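PDB 3PG1: mitogen-activated protein kinase, putative (Map kinase-like protein) from Leishmania major, which probably binds ATP and transfers phosphate to serine or threonine residues of protein substrates. Local coordinates for residues I47-F55 with M106-L115; G93-F101 with H350-F360. One frame throughout, in Å; residues are numbered along the deposited sequence.

Contact 1: I47-F55 with M106-L115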
# COMPACT_ATOMS: atom_id res chain seq x y z
N ILE A 47 -6.91 18.91 -14.06
CA ILE A 47 -6.48 18.03 -12.96
C ILE A 47 -5.26 17.14 -13.34
O ILE A 47 -5.33 16.39 -14.32
CB ILE A 47 -7.66 17.20 -12.37
N PRO A 48 -4.15 17.24 -12.57
CA PRO A 48 -2.95 16.44 -12.88
C PRO A 48 -3.15 14.93 -12.74
O PRO A 48 -3.75 14.46 -11.76
CB PRO A 48 -1.90 16.95 -11.88
CG PRO A 48 -2.42 18.28 -11.40
CD PRO A 48 -3.91 18.11 -11.40
N VAL A 49 -2.68 14.19 -13.75
CA VAL A 49 -2.79 12.73 -13.81
C VAL A 49 -1.45 12.06 -14.08
O VAL A 49 -0.53 12.67 -14.63
CB VAL A 49 -3.88 12.21 -14.81
CG1 VAL A 49 -5.30 12.57 -14.34
CG2 VAL A 49 -3.64 12.70 -16.24
N ALA A 50 -1.35 10.80 -13.65
CA ALA A 50 -0.20 9.94 -13.89
C ALA A 50 -0.70 8.95 -14.95
O ALA A 50 -1.74 8.29 -14.76
CB ALA A 50 0.18 9.20 -12.60
N ILE A 51 -0.03 8.91 -16.09
CA ILE A 51 -0.44 8.01 -17.17
C ILE A 51 0.59 6.89 -17.37
O ILE A 51 1.70 7.13 -17.87
CB ILE A 51 -0.82 8.74 -18.48
CG1 ILE A 51 -1.92 9.82 -18.22
CG2 ILE A 51 -1.27 7.72 -19.54
CD1 ILE A 51 -1.89 11.02 -19.20
N LYS A 52 0.19 5.67 -16.98
CA LYS A 52 1.00 4.46 -17.11
C LYS A 52 0.67 3.76 -18.41
O LYS A 52 -0.51 3.55 -18.73
CB LYS A 52 0.79 3.53 -15.90
CG LYS A 52 1.79 2.37 -15.84
CD LYS A 52 1.53 1.49 -14.62
CE LYS A 52 2.20 0.14 -14.71
NZ LYS A 52 1.85 -0.72 -13.55
N ARG A 53 1.71 3.40 -19.17
CA ARG A 53 1.63 2.72 -20.46
C ARG A 53 2.29 1.34 -20.31
O ARG A 53 3.49 1.26 -20.07
CB ARG A 53 2.33 3.57 -21.54
CG ARG A 53 2.26 3.04 -22.96
CD ARG A 53 3.30 3.77 -23.80
NE ARG A 53 3.38 3.29 -25.18
CZ ARG A 53 4.35 2.50 -25.64
NH1 ARG A 53 5.30 2.05 -24.83
NH2 ARG A 53 4.36 2.15 -26.92
N VAL A 54 1.49 0.27 -20.42
CA VAL A 54 1.91 -1.12 -20.31
C VAL A 54 1.97 -1.69 -21.74
O VAL A 54 0.94 -1.80 -22.41
CB VAL A 54 0.95 -1.95 -19.41
CG1 VAL A 54 1.35 -3.42 -19.36
CG2 VAL A 54 0.84 -1.36 -17.99
N PHE A 55 3.19 -2.02 -22.21
CA PHE A 55 3.40 -2.56 -23.55
C PHE A 55 4.35 -3.78 -23.55
O PHE A 55 3.88 -4.92 -23.54
CB PHE A 55 3.81 -1.45 -24.55
CG PHE A 55 4.16 -1.88 -25.96
CD1 PHE A 55 3.35 -2.76 -26.67
CD2 PHE A 55 5.27 -1.35 -26.61
CE1 PHE A 55 3.66 -3.14 -27.98
CE2 PHE A 55 5.58 -1.72 -27.92
CZ PHE A 55 4.77 -2.61 -28.60
N MET A 106 1.00 -6.94 -30.16
CA MET A 106 1.19 -5.48 -30.16
C MET A 106 0.14 -4.80 -29.24
O MET A 106 -0.24 -3.64 -29.45
CB MET A 106 1.13 -4.92 -31.60
CG MET A 106 2.24 -5.42 -32.51
SD MET A 106 3.85 -4.61 -32.25
CE MET A 106 3.64 -3.16 -33.29
N HIS A 107 -0.32 -5.53 -28.21
CA HIS A 107 -1.33 -5.08 -27.24
C HIS A 107 -0.76 -4.09 -26.24
O HIS A 107 0.32 -4.33 -25.67
CB HIS A 107 -2.00 -6.27 -26.53
CG HIS A 107 -2.29 -7.44 -27.42
ND1 HIS A 107 -1.63 -8.65 -27.27
CD2 HIS A 107 -3.15 -7.54 -28.47
CE1 HIS A 107 -2.11 -9.44 -28.21
NE2 HIS A 107 -3.02 -8.81 -28.97
N LYS A 108 -1.50 -2.98 -26.02
CA LYS A 108 -1.14 -1.90 -25.08
C LYS A 108 -2.26 -1.64 -24.07
O LYS A 108 -3.44 -1.74 -24.40
CB LYS A 108 -0.78 -0.60 -25.82
CG LYS A 108 0.59 -0.63 -26.48
CD LYS A 108 0.75 0.44 -27.55
CE LYS A 108 1.92 0.15 -28.46
NZ LYS A 108 1.47 -0.17 -29.84
N LEU A 109 -1.86 -1.30 -22.84
CA LEU A 109 -2.78 -0.97 -21.74
C LEU A 109 -2.36 0.35 -21.12
O LEU A 109 -1.17 0.60 -20.87
CB LEU A 109 -2.88 -2.12 -20.71
CG LEU A 109 -3.42 -1.82 -19.29
CD1 LEU A 109 -4.89 -1.45 -19.31
CD2 LEU A 109 -3.23 -3.00 -18.39
N TYR A 110 -3.34 1.23 -20.92
CA TYR A 110 -3.13 2.56 -20.36
C TYR A 110 -3.90 2.69 -19.08
O TYR A 110 -5.08 2.33 -19.00
CB TYR A 110 -3.52 3.65 -21.36
CG TYR A 110 -2.87 3.50 -22.72
CD1 TYR A 110 -1.69 4.17 -23.04
CD2 TYR A 110 -3.43 2.66 -23.68
CE1 TYR A 110 -1.09 4.02 -24.29
CE2 TYR A 110 -2.82 2.48 -24.92
CZ TYR A 110 -1.66 3.17 -25.23
OH TYR A 110 -1.05 2.98 -26.45
N LEU A 111 -3.20 3.19 -18.07
CA LEU A 111 -3.72 3.36 -16.74
C LEU A 111 -3.56 4.76 -16.28
O LEU A 111 -2.45 5.31 -16.26
CB LEU A 111 -3.01 2.39 -15.80
CG LEU A 111 -3.23 0.93 -16.14
CD1 LEU A 111 -2.19 0.05 -15.47
CD2 LEU A 111 -4.67 0.52 -15.83
N VAL A 112 -4.68 5.36 -15.91
CA VAL A 112 -4.70 6.74 -15.47
C VAL A 112 -5.15 6.83 -14.01
O VAL A 112 -6.21 6.29 -13.62
CB VAL A 112 -5.57 7.62 -16.40
CG1 VAL A 112 -5.33 9.10 -16.13
CG2 VAL A 112 -5.32 7.30 -17.88
N THR A 113 -4.33 7.51 -13.19
CA THR A 113 -4.62 7.77 -11.78
C THR A 113 -4.33 9.24 -11.52
O THR A 113 -3.58 9.84 -12.28
CB THR A 113 -3.83 6.81 -10.85
OG1 THR A 113 -2.43 6.89 -11.12
CG2 THR A 113 -4.30 5.35 -10.96
N GLU A 114 -4.95 9.83 -10.49
CA GLU A 114 -4.73 11.22 -10.14
C GLU A 114 -3.29 11.35 -9.64
O GLU A 114 -2.86 10.54 -8.83
CB GLU A 114 -5.73 11.68 -9.05
CG GLU A 114 -5.76 13.19 -8.85
CD GLU A 114 -6.44 13.72 -7.60
OE1 GLU A 114 -6.02 14.79 -7.10
OE2 GLU A 114 -7.39 13.06 -7.10
N LEU A 115 -2.54 12.34 -10.12
CA LEU A 115 -1.18 12.54 -9.64
C LEU A 115 -1.28 13.34 -8.34
O LEU A 115 -1.78 14.47 -8.34
CB LEU A 115 -0.34 13.28 -10.69
CG LEU A 115 1.17 13.37 -10.43
CD1 LEU A 115 1.87 12.06 -10.80
CD2 LEU A 115 1.77 14.49 -11.25
O HOH W 1 1.29 -5.22 -23.07
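Strands 48-54 and 108-114 run antiparallel, the directions of the two short segments 153° apart, and are joined by seven backbone hydrogen bonds, from Leu115 N to Pro48 O just past the end of the second strand to Val54 N and O with Leu109 at the other end. The ladder illustrates how a twisted sheet sorts its side chains by face. On one face Ala50, Lys52 and Val54 stand beside Thr113, Leu111 and Leu109. Lys52 belongs to the Val-Ala-Ile-Lys sequence characteristic of protein kinases; by its place at the end of the strand before the hinge, Thr113 probably corresponds to the gatekeeper position. Thr113 OG1 lies 3.8 Å from Ala50 CB, whose methyl also meets Leu115 CD1. Lys52 runs alongside Leu111 with CD 4.1 Å from Leu111 CD1, then leads its amine away toward Glu79, a weak, long pairing.

On the other face Ile51 and Arg53 lie beside Val112 and Tyr110. Val112 CG1 reaches back to Val49 CB at 3.7 Å. The Arg53 chain leaves with CG anti to the backbone N (chi1 -176°), bringing CG to 3.7 Å from Tyr110 CE1. Next to the last bonded pair, Lys108 lies along Phe55 and places CE over the ring centre, 3.7 Å from the centroid. A bend at chi4 (113°) keeps NZ over the same ring in a cation-pi contact, 4.5 Å from the centroid. His107 O sits at the ring's edge, in its plane, and a water bridges it to Phe55 O.

The pair lies within the N-lobe sheet, between strands 36-42 and 96-100. Helix 7-19 packs on the Ile51 and Tyr110 face, where Glu16 forms a salt bridge with Arg53 and a hydrogen bond with Tyr110 OH; helix 70-85 packs against Leu109 and Leu111.

Contact 2: G93-F101 with H350-F360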
# COMPACT_ATOMS: atom_id res chain seq x y z
N GLY A 93 -7.90 5.29 -6.73
CA GLY A 93 -8.70 4.59 -7.74
C GLY A 93 -8.26 4.80 -9.16
O GLY A 93 -7.35 5.59 -9.43
N LEU A 94 -8.90 4.05 -10.08
CA LEU A 94 -8.66 4.22 -11.51
C LEU A 94 -9.46 5.45 -11.93
O LEU A 94 -10.66 5.52 -11.66
CB LEU A 94 -9.17 3.00 -12.31
CG LEU A 94 -8.20 1.90 -12.67
CD1 LEU A 94 -8.91 0.82 -13.45
CD2 LEU A 94 -7.03 2.42 -13.50
N ARG A 95 -8.78 6.44 -12.53
CA ARG A 95 -9.41 7.65 -13.10
C ARG A 95 -9.88 7.28 -14.48
O ARG A 95 -10.86 7.84 -14.99
CB ARG A 95 -8.39 8.80 -13.25
CG ARG A 95 -8.05 9.53 -11.96
CD ARG A 95 -9.13 10.48 -11.50
NE ARG A 95 -9.12 11.73 -12.26
CZ ARG A 95 -9.62 12.88 -11.79
NH1 ARG A 95 -10.13 12.93 -10.56
NH2 ARG A 95 -9.59 13.97 -12.53
N ASP A 96 -9.13 6.37 -15.11
CA ASP A 96 -9.39 5.90 -16.47
C ASP A 96 -8.57 4.64 -16.77
O ASP A 96 -7.52 4.41 -16.18
CB ASP A 96 -9.04 7.00 -17.48
CG ASP A 96 -9.72 6.90 -18.82
OD1 ASP A 96 -10.49 5.93 -19.03
OD2 ASP A 96 -9.48 7.78 -19.67
N ILE A 97 -9.08 3.85 -17.71
CA ILE A 97 -8.48 2.62 -18.21
C ILE A 97 -8.96 2.39 -19.66
O ILE A 97 -10.15 2.55 -19.96
CB ILE A 97 -8.72 1.40 -17.28
CG1 ILE A 97 -7.97 0.15 -17.81
CG2 ILE A 97 -10.24 1.15 -17.03
CD1 ILE A 97 -7.91 -1.03 -16.92
N PHE A 98 -8.02 2.05 -20.54
CA PHE A 98 -8.27 1.78 -21.96
C PHE A 98 -7.23 0.82 -22.52
O PHE A 98 -6.06 0.88 -22.13
CB PHE A 98 -8.45 3.07 -22.81
CG PHE A 98 -7.53 4.24 -22.51
CD1 PHE A 98 -7.79 5.09 -21.43
CD2 PHE A 98 -6.47 4.54 -23.35
CE1 PHE A 98 -6.94 6.17 -21.16
CE2 PHE A 98 -5.64 5.64 -23.09
CZ PHE A 98 -5.87 6.44 -21.98
N VAL A 99 -7.69 -0.12 -23.37
CA VAL A 99 -6.86 -1.17 -23.95
C VAL A 99 -6.84 -1.12 -25.47
O VAL A 99 -7.89 -1.04 -26.10
CB VAL A 99 -7.24 -2.59 -23.44
CG1 VAL A 99 -6.67 -2.86 -22.06
CG2 VAL A 99 -8.76 -2.80 -23.45
N HIS A 100 -5.63 -1.18 -26.04
CA HIS A 100 -5.46 -1.20 -27.49
C HIS A 100 -4.95 -2.58 -27.87
O HIS A 100 -3.78 -2.89 -27.63
CB HIS A 100 -4.50 -0.09 -27.97
CG HIS A 100 -4.21 -0.13 -29.45
ND1 HIS A 100 -2.91 -0.27 -29.94
CD2 HIS A 100 -5.07 -0.09 -30.50
CE1 HIS A 100 -3.02 -0.29 -31.25
NE2 HIS A 100 -4.30 -0.19 -31.64
N PHE A 101 -5.84 -3.42 -28.38
CA PHE A 101 -5.49 -4.77 -28.81
C PHE A 101 -5.13 -4.78 -30.30
O PHE A 101 -5.91 -4.29 -31.13
CB PHE A 101 -6.61 -5.77 -28.50
CG PHE A 101 -6.84 -6.05 -27.03
CD1 PHE A 101 -5.83 -6.60 -26.24
CD2 PHE A 101 -8.07 -5.81 -26.44
CE1 PHE A 101 -6.05 -6.86 -24.88
CE2 PHE A 101 -8.29 -6.09 -25.09
CZ PHE A 101 -7.28 -6.62 -24.32
N HIS A 350 -8.02 -11.16 -21.84
CA HIS A 350 -8.29 -10.01 -22.71
C HIS A 350 -9.77 -9.61 -22.63
O HIS A 350 -10.08 -8.42 -22.63
CB HIS A 350 -7.92 -10.33 -24.17
CG HIS A 350 -6.46 -10.20 -24.50
ND1 HIS A 350 -6.02 -10.22 -25.81
CD2 HIS A 350 -5.39 -10.05 -23.69
CE1 HIS A 350 -4.71 -10.08 -25.76
NE2 HIS A 350 -4.28 -9.98 -24.50
N LYS A 351 -10.67 -10.63 -22.55
CA LYS A 351 -12.12 -10.47 -22.39
C LYS A 351 -12.40 -9.82 -21.03
O LYS A 351 -13.27 -8.95 -20.95
CB LYS A 351 -12.84 -11.83 -22.48
N ILE A 352 -11.66 -10.23 -19.97
CA ILE A 352 -11.80 -9.66 -18.62
C ILE A 352 -11.36 -8.19 -18.63
O ILE A 352 -12.03 -7.38 -18.01
CB ILE A 352 -11.15 -10.51 -17.48
CG1 ILE A 352 -11.63 -11.98 -17.51
CG2 ILE A 352 -11.40 -9.88 -16.08
CD1 ILE A 352 -10.76 -12.96 -16.69
N PHE A 353 -10.29 -7.84 -19.39
CA PHE A 353 -9.83 -6.45 -19.52
C PHE A 353 -10.93 -5.60 -20.17
O PHE A 353 -11.23 -4.52 -19.67
CB PHE A 353 -8.52 -6.34 -20.33
CG PHE A 353 -7.25 -6.68 -19.57
CD1 PHE A 353 -6.56 -7.86 -19.83
CD2 PHE A 353 -6.73 -5.80 -18.63
CE1 PHE A 353 -5.38 -8.16 -19.14
CE2 PHE A 353 -5.55 -6.10 -17.94
CZ PHE A 353 -4.88 -7.27 -18.22
N THR A 354 -11.56 -6.14 -21.24
CA THR A 354 -12.68 -5.50 -21.95
C THR A 354 -13.87 -5.34 -20.98
O THR A 354 -14.48 -4.27 -20.95
CB THR A 354 -13.03 -6.27 -23.23
OG1 THR A 354 -11.84 -6.53 -23.97
CG2 THR A 354 -14.01 -5.51 -24.12
N ALA A 355 -14.14 -6.39 -20.17
CA ALA A 355 -15.20 -6.39 -19.15
C ALA A 355 -14.87 -5.40 -18.03
O ALA A 355 -15.79 -4.76 -17.50
CB ALA A 355 -15.37 -7.79 -18.58
N GLU A 356 -13.58 -5.26 -17.67
CA GLU A 356 -13.12 -4.33 -16.63
C GLU A 356 -13.20 -2.89 -17.13
O GLU A 356 -13.51 -2.00 -16.33
CB GLU A 356 -11.70 -4.67 -16.13
CG GLU A 356 -11.64 -5.86 -15.19
CD GLU A 356 -12.33 -5.71 -13.84
OE1 GLU A 356 -12.27 -4.60 -13.27
OE2 GLU A 356 -12.91 -6.70 -13.36
N VAL A 357 -12.96 -2.65 -18.44
CA VAL A 357 -13.06 -1.33 -19.08
C VAL A 357 -14.56 -0.96 -19.24
O VAL A 357 -14.91 0.22 -19.09
CB VAL A 357 -12.22 -1.23 -20.40
CG1 VAL A 357 -12.51 0.05 -21.18
CG2 VAL A 357 -10.73 -1.35 -20.11
N GLU A 358 -15.43 -1.97 -19.48
CA GLU A 358 -16.88 -1.80 -19.64
C GLU A 358 -17.56 -1.37 -18.34
O GLU A 358 -18.22 -0.32 -18.32
CB GLU A 358 -17.53 -3.07 -20.22
N ARG A 359 -17.38 -2.15 -17.24
CA ARG A 359 -17.92 -1.89 -15.90
C ARG A 359 -17.42 -0.54 -15.37
O ARG A 359 -18.12 0.11 -14.58
CB ARG A 359 -17.55 -3.02 -14.93
N PHE A 360 -16.22 -0.13 -15.83
CA PHE A 360 -15.59 1.14 -15.50
C PHE A 360 -16.38 2.33 -16.10
O PHE A 360 -16.73 3.26 -15.37
CB PHE A 360 -14.10 1.17 -15.95
CG PHE A 360 -13.44 2.50 -15.68
CD1 PHE A 360 -13.44 3.50 -16.65
CD2 PHE A 360 -12.92 2.79 -14.43
CE1 PHE A 360 -12.92 4.76 -16.36
CE2 PHE A 360 -12.39 4.05 -14.15
CZ PHE A 360 -12.41 5.03 -15.11
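Ile97 and Val99 of the sheet's edge strand meet Val357 of the C-terminal helix in a strand-on-helix packing, an example of how MAP kinases bring their C-terminal extension back onto the N-lobe. No hydrogen bond crosses it. Val357 points toward the strand and offers CG2 to both partners, obliquely to Ile97 CG1 at 3.9 Å and, sliding past in the opposite direction, to Val99 CG2. Phe353 CB meets Val99 and Phe101, while its ring leads on to Cys73 and Leu77 of helix 70-85.

Aromatic rings close both ends. With CG anti to the backbone N (chi1 177°), Phe360 carries its ring to where the chain enters the strand: Ile97 CG2 lies over one face, 4.1 Å from the centroid and offset toward the rim. The carbonyls of Leu94 and Arg95 meet the ring's edge in its plane, Arg95 O 3.2 Å from Phe360 CZ. Arg95 and Asp96 together face Val112 in a classic beta bulge. The Asp96 carboxylate lies nearly parallel to the Phe360 plane, 16° apart, its OD1 3.8 Å from Phe360 CE1, while OD2 is bonded to Tyr24.

At the far end Phe101 and His350 stack face to face, centroids 4.2 Å apart and planes tilted by 29°. Phe101 CE1 sits over the centre of the imidazole, whose NE2 is hydrogen-bonded to Leu67 O; His107 meets the same imidazole edge-to-face. Thr354 comes to the edge of the Phe101 ring with OG1 3.7 Å from Phe101 CE2. Thr354 OG1 also donates to His350 O at 2.9 Å, from the face of the carbonyl plane opposite to the one used by Thr354 N.

One sheet carries both contacts: strand 108-114 of contact 1 is the direct neighbour of strand 96-100 in contact 2, joined by backbone bonds such as Arg95 N to Val112 O and His100 N to Lys108 O. Contact 1, partly buried, lies between two inner strands and depends on main-chain bonding. Contact 2 is a surface contact of the outermost strand, held mainly by apolar and aromatic packing, with no hydrogen bond across it. Helix 70-85 reaches both, with Ile80 touching Leu109 and Leu111 in one and Ile97 in the other, while Arg81 salt-bridges Glu356. Strand pairing thus forms the inner sheet of the lobe, and side-chain packing adds the distant C-terminal helix to its flank.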